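Local coordinates for protein glycinin A3B4 subunit (Glycine max, PDB 2D5F) that probably serves as an 11S globulin storage protein of soybean seeds, a two-cupin subunit that assembles into hexamers, at residues N355-A369 and Y441-S453. Residues are numbered along the deposited sequence; the frame is centred on the assembly and turned at random.
Sequences NSLTLPALRQFGLSA and YVVFKTHHNAVSS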
ATOM      1  N   ASN B 355      12.230  14.076   5.273  1.00 15.62           N
ATOM      2  CA  ASN B 355      10.850  13.670   5.068  1.00 20.85           C
ATOM      3  C   ASN B 355      10.708  12.169   5.305  1.00 22.50           C
ATOM      4  O   ASN B 355      11.611  11.530   5.850  1.00 20.91           O
ATOM      5  CB  ASN B 355      10.401  14.028   3.646  1.00 15.57           C
ATOM      6  CG  ASN B 355      11.352  13.501   2.588  1.00 19.32           C
ATOM      7  OD1 ASN B 355      11.902  12.405   2.723  1.00 20.60           O
ATOM      8  ND2 ASN B 355      11.547  14.272   1.525  1.00 22.85           N
ATOM      9  N   SER B 356       9.579  11.610   4.881  1.00 20.01           N
ATOM     10  CA  SER B 356       9.309  10.196   5.077  1.00 21.10           C
ATOM     11  C   SER B 356      10.251   9.261   4.318  1.00 20.83           C
ATOM     12  O   SER B 356      10.313   8.071   4.623  1.00 20.12           O
ATOM     13  CB  SER B 356       7.846   9.884   4.727  1.00 16.34           C
ATOM     14  OG  SER B 356       7.534  10.288   3.413  1.00 23.46           O
ATOM     15  N   LEU B 357      10.987   9.789   3.343  1.00 22.50           N
ATOM     16  CA  LEU B 357      11.926   8.957   2.595  1.00 26.92           C
ATOM     17  C   LEU B 357      13.214   8.777   3.393  1.00 23.59           C
ATOM     18  O   LEU B 357      14.046   7.929   3.067  1.00 25.29           O
ATOM     19  CB  LEU B 357      12.242   9.569   1.227  1.00 25.44           C
ATOM     20  CG  LEU B 357      11.084   9.818   0.257  1.00 29.54           C
ATOM     21  CD1 LEU B 357      11.675  10.252  -1.071  1.00 37.69           C
ATOM     22  CD2 LEU B 357      10.245   8.563   0.065  1.00 29.56           C
ATOM     23  N   THR B 358      13.384   9.585   4.434  1.00 23.96           N
ATOM     24  CA  THR B 358      14.558   9.474   5.293  1.00 28.29           C
ATOM     25  C   THR B 358      14.158   8.895   6.642  1.00 31.23           C
ATOM     26  O   THR B 358      14.828   8.016   7.179  1.00 37.30           O
ATOM     27  CB  THR B 358      15.213  10.827   5.537  1.00 36.49           C
ATOM     28  OG1 THR B 358      15.848  11.276   4.332  1.00 42.10           O
ATOM     29  CG2 THR B 358      16.241  10.711   6.664  1.00 45.73           C
ATOM     30  N   LEU B 359      13.060   9.403   7.185  1.00 22.62           N
ATOM     31  CA  LEU B 359      12.546   8.945   8.466  1.00 26.52           C
ATOM     32  C   LEU B 359      11.133   8.433   8.172  1.00 27.95           C
ATOM     33  O   LEU B 359      10.165   9.192   8.216  1.00 23.38           O
ATOM     34  CB  LEU B 359      12.523  10.122   9.447  1.00 32.69           C
ATOM     35  CG  LEU B 359      12.567   9.828  10.941  1.00 29.72           C
ATOM     36  CD1 LEU B 359      13.743   8.904  11.259  1.00 28.38           C
ATOM     37  CD2 LEU B 359      12.694  11.150  11.698  1.00 26.10           C
ATOM     38  N   PRO B 360      11.002   7.128   7.859  1.00 26.67           N
ATOM     39  CA  PRO B 360       9.718   6.495   7.538  1.00 20.68           C
ATOM     40  C   PRO B 360       8.555   6.712   8.496  1.00 20.06           C
ATOM     41  O   PRO B 360       7.399   6.680   8.078  1.00 22.25           O
ATOM     42  CB  PRO B 360      10.088   5.017   7.377  1.00 22.54           C
ATOM     43  CG  PRO B 360      11.278   4.865   8.234  1.00 29.20           C
ATOM     44  CD  PRO B 360      12.067   6.113   7.928  1.00 24.48           C
ATOM     45  N   ALA B 361       8.850   6.930   9.772  1.00 25.49           N
ATOM     46  CA  ALA B 361       7.794   7.160  10.755  1.00 28.25           C
ATOM     47  C   ALA B 361       6.980   8.414  10.408  1.00 25.55           C
ATOM     48  O   ALA B 361       5.805   8.526  10.762  1.00 26.46           O
ATOM     49  CB  ALA B 361       8.402   7.301  12.148  1.00 31.16           C
ATOM     50  N   LEU B 362       7.606   9.350   9.707  1.00 19.82           N
ATOM     51  CA  LEU B 362       6.942  10.590   9.334  1.00 19.15           C
ATOM     52  C   LEU B 362       5.741  10.374   8.420  1.00 23.72           C
ATOM     53  O   LEU B 362       4.834  11.203   8.372  1.00 21.71           O
ATOM     54  CB  LEU B 362       7.949  11.540   8.677  1.00 17.44           C
ATOM     55  CG  LEU B 362       9.020  12.051   9.649  1.00 17.00           C
ATOM     56  CD1 LEU B 362      10.075  12.846   8.914  1.00 16.21           C
ATOM     57  CD2 LEU B 362       8.351  12.895  10.726  1.00 18.07           C
ATOM     58  N   ARG B 363       5.725   9.256   7.705  1.00 22.74           N
ATOM     59  CA  ARG B 363       4.619   8.967   6.806  1.00 24.74           C
ATOM     60  C   ARG B 363       3.282   8.966   7.548  1.00 26.58           C
ATOM     61  O   ARG B 363       2.290   9.490   7.050  1.00 25.98           O
ATOM     62  CB  ARG B 363       4.837   7.623   6.118  1.00 22.90           C
ATOM     63  CG  ARG B 363       3.914   7.398   4.943  1.00 28.46           C
ATOM     64  CD  ARG B 363       4.515   6.397   3.973  1.00 42.43           C
ATOM     65  NE  ARG B 363       4.054   6.646   2.612  1.00 49.06           N
ATOM     66  CZ  ARG B 363       2.797   6.492   2.210  1.00 58.38           C
ATOM     67  NH1 ARG B 363       1.867   6.082   3.064  1.00 56.35           N
ATOM     68  NH2 ARG B 363       2.464   6.762   0.953  1.00 61.35           N
ATOM     69  N   GLN B 364       3.255   8.400   8.746  1.00 20.61           N
ATOM     70  CA  GLN B 364       2.012   8.379   9.512  1.00 25.39           C
ATOM     71  C   GLN B 364       1.743   9.663  10.294  1.00 26.86           C
ATOM     72  O   GLN B 364       0.617   9.891  10.728  1.00 27.94           O
ATOM     73  CB  GLN B 364       2.005   7.197  10.485  1.00 34.08           C
ATOM     74  CG  GLN B 364       1.940   5.836   9.809  1.00 49.52           C
ATOM     75  CD  GLN B 364       0.817   5.738   8.784  1.00 58.16           C
ATOM     76  OE1 GLN B 364       0.895   6.319   7.699  1.00 62.45           O
ATOM     77  NE2 GLN B 364      -0.237   5.007   9.129  1.00 63.76           N
ATOM     78  N   PHE B 365       2.758  10.508  10.462  1.00 23.73           N
ATOM     79  CA  PHE B 365       2.585  11.739  11.231  1.00 20.76           C
ATOM     80  C   PHE B 365       2.337  13.007  10.419  1.00 24.65           C
ATOM     81  O   PHE B 365       2.074  14.068  10.989  1.00 22.90           O
ATOM     82  CB  PHE B 365       3.787  11.946  12.149  1.00 18.35           C
ATOM     83  CG  PHE B 365       4.151  10.725  12.943  1.00 24.73           C
ATOM     84  CD1 PHE B 365       3.159   9.904  13.480  1.00 25.85           C
ATOM     85  CD2 PHE B 365       5.483  10.393  13.155  1.00 29.76           C
ATOM     86  CE1 PHE B 365       3.493   8.769  14.216  1.00 23.39           C
ATOM     87  CE2 PHE B 365       5.830   9.258  13.891  1.00 27.78           C
ATOM     88  CZ  PHE B 365       4.829   8.442  14.424  1.00 26.62           C
ATOM     89  N   GLY B 366       2.423  12.901   9.097  1.00 19.89           N
ATOM     90  CA  GLY B 366       2.184  14.055   8.240  1.00 21.15           C
ATOM     91  C   GLY B 366       3.090  15.259   8.460  1.00 25.36           C
ATOM     92  O   GLY B 366       2.640  16.410   8.389  1.00 20.12           O
ATOM     93  N   LEU B 367       4.369  15.010   8.714  1.00 19.71           N
ATOM     94  CA  LEU B 367       5.308  16.101   8.934  1.00 20.68           C
ATOM     95  C   LEU B 367       6.646  15.895   8.247  1.00 17.49           C
ATOM     96  O   LEU B 367       7.101  14.775   8.075  1.00 19.70           O
ATOM     97  CB  LEU B 367       5.561  16.290  10.428  1.00 23.32           C
ATOM     98  CG  LEU B 367       4.467  16.933  11.275  1.00 24.53           C
ATOM     99  CD1 LEU B 367       4.797  16.732  12.738  1.00 22.58           C
ATOM    100  CD2 LEU B 367       4.360  18.420  10.942  1.00 21.39           C
ATOM    101  N   SER B 368       7.266  16.999   7.854  1.00 18.49           N
ATOM    102  CA  SER B 368       8.584  16.974   7.238  1.00 16.44           C
ATOM    103  C   SER B 368       9.239  18.308   7.553  1.00 14.00           C
ATOM    104  O   SER B 368       8.633  19.174   8.182  1.00 13.92           O
ATOM    105  CB  SER B 368       8.493  16.754   5.723  1.00 17.54           C
ATOM    106  OG  SER B 368       7.688  17.729   5.106  1.00 23.86           O
ATOM    107  N   ALA B 369      10.480  18.480   7.125  1.00 19.54           N
ATOM    108  CA  ALA B 369      11.171  19.728   7.398  1.00 22.72           C
ATOM    109  C   ALA B 369      12.355  19.951   6.485  1.00 19.52           C
ATOM    110  O   ALA B 369      12.776  19.054   5.757  1.00 16.06           O
ATOM    111  CB  ALA B 369      11.643  19.751   8.853  1.00 18.30           C
ATOM    112  N   TYR B 441      17.815  28.641   9.296  1.00 18.04           N
ATOM    113  CA  TYR B 441      16.516  28.346   9.861  1.00 18.97           C
ATOM    114  C   TYR B 441      16.013  26.961   9.487  1.00 21.15           C
ATOM    115  O   TYR B 441      16.473  26.347   8.523  1.00 20.96           O
ATOM    116  CB  TYR B 441      15.485  29.390   9.412  1.00 18.20           C
ATOM    117  CG  TYR B 441      15.226  29.425   7.921  1.00 22.17           C
ATOM    118  CD1 TYR B 441      15.973  30.246   7.076  1.00 17.52           C
ATOM    119  CD2 TYR B 441      14.218  28.644   7.356  1.00 19.29           C
ATOM    120  CE1 TYR B 441      15.718  30.293   5.705  1.00 18.89           C
ATOM    121  CE2 TYR B 441      13.955  28.682   5.990  1.00 19.16           C
ATOM    122  CZ  TYR B 441      14.701  29.506   5.171  1.00 19.37           C
ATOM    123  OH  TYR B 441      14.411  29.548   3.827  1.00 17.83           O
ATOM    124  N   VAL B 442      15.077  26.466  10.283  1.00 20.60           N
ATOM    125  CA  VAL B 442      14.461  25.185  10.001  1.00 20.73           C
ATOM    126  C   VAL B 442      13.064  25.568   9.540  1.00 22.41           C
ATOM    127  O   VAL B 442      12.550  26.625   9.922  1.00 21.62           O
ATOM    128  CB  VAL B 442      14.348  24.289  11.261  1.00 16.10           C
ATOM    129  CG1 VAL B 442      13.530  24.991  12.344  1.00 18.86           C
ATOM    130  CG2 VAL B 442      13.688  22.965  10.891  1.00 22.53           C
ATOM    131  N   VAL B 443      12.462  24.738   8.702  1.00 24.51           N
ATOM    132  CA  VAL B 443      11.113  25.007   8.231  1.00 26.59           C
ATOM    133  C   VAL B 443      10.320  23.745   8.427  1.00 20.33           C
ATOM    134  O   VAL B 443      10.623  22.727   7.813  1.00 25.12           O
ATOM    135  CB  VAL B 443      11.035  25.315   6.731  1.00 27.68           C
ATOM    136  CG1 VAL B 443       9.644  25.842   6.391  1.00 23.53           C
ATOM    137  CG2 VAL B 443      12.082  26.289   6.344  1.00 38.34           C
ATOM    138  N   PHE B 444       9.312  23.804   9.284  1.00 22.52           N
ATOM    139  CA  PHE B 444       8.471  22.645   9.505  1.00 20.60           C
ATOM    140  C   PHE B 444       7.364  22.702   8.452  1.00 17.75           C
ATOM    141  O   PHE B 444       6.825  23.771   8.173  1.00 19.54           O
ATOM    142  CB  PHE B 444       7.865  22.687  10.906  1.00 22.16           C
ATOM    143  CG  PHE B 444       8.882  22.758  12.018  1.00 16.68           C
ATOM    144  CD1 PHE B 444       9.159  23.969  12.650  1.00 14.69           C
ATOM    145  CD2 PHE B 444       9.533  21.606  12.460  1.00 19.73           C
ATOM    146  CE1 PHE B 444      10.065  24.035  13.710  1.00 21.80           C
ATOM    147  CE2 PHE B 444      10.446  21.659  13.522  1.00 25.78           C
ATOM    148  CZ  PHE B 444      10.712  22.873  14.149  1.00 19.73           C
ATOM    149  N   LYS B 445       7.038  21.569   7.845  1.00 18.40           N
ATOM    150  CA  LYS B 445       5.979  21.536   6.839  1.00 15.87           C
ATOM    151  C   LYS B 445       4.996  20.434   7.219  1.00 14.96           C
ATOM    152  O   LYS B 445       5.403  19.321   7.566  1.00 15.01           O
ATOM    153  CB  LYS B 445       6.570  21.297   5.445  1.00 17.82           C
ATOM    154  CG  LYS B 445       7.598  22.363   5.055  1.00 21.81           C
ATOM    155  CD  LYS B 445       8.071  22.228   3.618  1.00 16.59           C
ATOM    156  CE  LYS B 445       9.140  23.266   3.307  1.00 15.91           C
ATOM    157  NZ  LYS B 445       9.599  23.156   1.899  1.00 17.94           N
ATOM    158  N   THR B 446       3.705  20.756   7.159  1.00 13.85           N
ATOM    159  CA  THR B 446       2.654  19.818   7.545  1.00 16.79           C
ATOM    160  C   THR B 446       2.236  18.749   6.529  1.00 18.09           C
ATOM    161  O   THR B 446       1.051  18.565   6.233  1.00 18.50           O
ATOM    162  CB  THR B 446       1.400  20.582   8.043  1.00 16.03           C
ATOM    163  OG1 THR B 446       1.011  21.560   7.072  1.00 15.63           O
ATOM    164  CG2 THR B 446       1.709  21.287   9.360  1.00 19.97           C
ATOM    165  N   HIS B 447       3.233  18.046   6.010  1.00 22.24           N
ATOM    166  CA  HIS B 447       3.025  16.949   5.081  1.00 22.73           C
ATOM    167  C   HIS B 447       4.269  16.076   5.209  1.00 17.23           C
ATOM    168  O   HIS B 447       5.377  16.598   5.358  1.00 18.43           O
ATOM    169  CB  HIS B 447       2.847  17.464   3.652  1.00 17.77           C
ATOM    170  CG  HIS B 447       2.373  16.416   2.692  1.00 18.33           C
ATOM    171  ND1 HIS B 447       3.197  15.425   2.200  1.00 21.42           N
ATOM    172  CD2 HIS B 447       1.150  16.188   2.155  1.00 22.26           C
ATOM    173  CE1 HIS B 447       2.502  14.632   1.402  1.00 25.45           C
ATOM    174  NE2 HIS B 447       1.258  15.073   1.358  1.00 23.30           N
ATOM    175  N   HIS B 448       4.084  14.753   5.165  1.00 20.84           N
ATOM    176  CA  HIS B 448       5.182  13.790   5.311  1.00 17.54           C
ATOM    177  C   HIS B 448       6.209  13.852   4.188  1.00 18.84           C
ATOM    178  O   HIS B 448       7.343  13.404   4.347  1.00 19.02           O
ATOM    179  CB  HIS B 448       4.622  12.361   5.424  1.00 18.86           C
ATOM    180  CG  HIS B 448       4.159  11.774   4.122  1.00 23.38           C
ATOM    181  ND1 HIS B 448       5.009  11.113   3.256  1.00 24.77           N
ATOM    182  CD2 HIS B 448       2.935  11.744   3.540  1.00 20.93           C
ATOM    183  CE1 HIS B 448       4.328  10.702   2.200  1.00 23.11           C
ATOM    184  NE2 HIS B 448       3.068  11.073   2.349  1.00 21.51           N
ATOM    185  N   ASN B 449       5.802  14.406   3.054  1.00 19.20           N
ATOM    186  CA  ASN B 449       6.677  14.535   1.892  1.00 18.78           C
ATOM    187  C   ASN B 449       6.308  15.835   1.168  1.00 18.13           C
ATOM    188  O   ASN B 449       5.859  15.825   0.025  1.00 16.92           O
ATOM    189  CB  ASN B 449       6.491  13.326   0.963  1.00 20.75           C
ATOM    190  CG  ASN B 449       7.527  13.271  -0.147  1.00 31.17           C
ATOM    191  OD1 ASN B 449       8.545  13.965  -0.100  1.00 33.38           O
ATOM    192  ND2 ASN B 449       7.280  12.433  -1.146  1.00 36.97           N
ATOM    193  N   ALA B 450       6.491  16.953   1.865  1.00 16.90           N
ATOM    194  CA  ALA B 450       6.173  18.265   1.323  1.00 15.82           C
ATOM    195  C   ALA B 450       7.035  18.557   0.100  1.00 21.13           C
ATOM    196  O   ALA B 450       8.236  18.299   0.098  1.00 26.83           O
ATOM    197  CB  ALA B 450       6.390  19.326   2.392  1.00 20.06           C
ATOM    198  N   VAL B 451       6.420  19.082  -0.951  1.00 16.41           N
ATOM    199  CA  VAL B 451       7.163  19.387  -2.162  1.00 24.79           C
ATOM    200  C   VAL B 451       7.033  20.859  -2.488  1.00 21.87           C
ATOM    201  O   VAL B 451       5.963  21.442  -2.352  1.00 18.47           O
ATOM    202  CB  VAL B 451       6.661  18.552  -3.372  1.00 24.13           C
ATOM    203  CG1 VAL B 451       6.771  17.074  -3.061  1.00 35.05           C
ATOM    204  CG2 VAL B 451       5.232  18.898  -3.697  1.00 34.25           C
ATOM    205  N   SER B 452       8.134  21.460  -2.908  1.00 19.40           N
ATOM    206  CA  SER B 452       8.124  22.866  -3.259  1.00 20.03           C
ATOM    207  C   SER B 452       8.548  23.048  -4.708  1.00 16.17           C
ATOM    208  O   SER B 452       9.030  22.125  -5.364  1.00 17.23           O
ATOM    209  CB  SER B 452       9.078  23.645  -2.351  1.00 21.37           C
ATOM    210  OG  SER B 452      10.419  23.302  -2.646  1.00 28.13           O
ATOM    211  N   SER B 453       8.360  24.256  -5.206  1.00 21.59           N
ATOM    212  CA  SER B 453       8.742  24.572  -6.566  1.00 21.50           C
ATOM    213  C   SER B 453       9.318  25.978  -6.542  1.00 18.99           C
ATOM    214  O   SER B 453       8.830  26.828  -5.802  1.00 18.99           O
ATOM    215  CB  SER B 453       7.517  24.521  -7.482  1.00 21.27           C
ATOM    216  OG  SER B 453       7.853  24.926  -8.799  1.00 27.73           O
TER
HETATM  217  O   HOH W   1       9.797  16.860   1.776  1.00 23.95           O
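His448 meets residues 355-369 through CB, CG, ND1 and CE1. CB starts 3.2 Å from Leu362 O and packs on Arg363 CA; CG then stands between the backbone N and the carbonyl carbon (chi1 76°), which turns the ND1 edge to Ser356 and one face to Arg363. Ser356 OG lies in the ring plane at the edge, 2.7 Å from ND1 of His448, a hydrogen bond whose donor either group could be. Over that face sits Arg363 CG, 4.2 Å above the plane and central. CE1 of His448 lies 4.1 Å from Arg363 NE, oblique to the guanidinium, which is turned 48° from the ring; at the tip, NE2 of His448 is 4.5 Å from the same NE, not in contact. The backbone of His448 is held too: its O accepts from Ser356 N at 2.9 Å, with a C=O...N angle of 163°. Further along, Ser368 OG bonds to His447 O at 2.6 Å, and Ser368 and Lys445 form an antiparallel hydrogen-bonded pair. A water bridges Asn355 ND2 and Ala450 O. In the second cupin barrel, helix 362-365 and the loop at Asn355-Ser356 thus pack against loop 446-450, while strand 368-374 begins pairing with the end of strand 438-445, flanked beyond by strand 390-395.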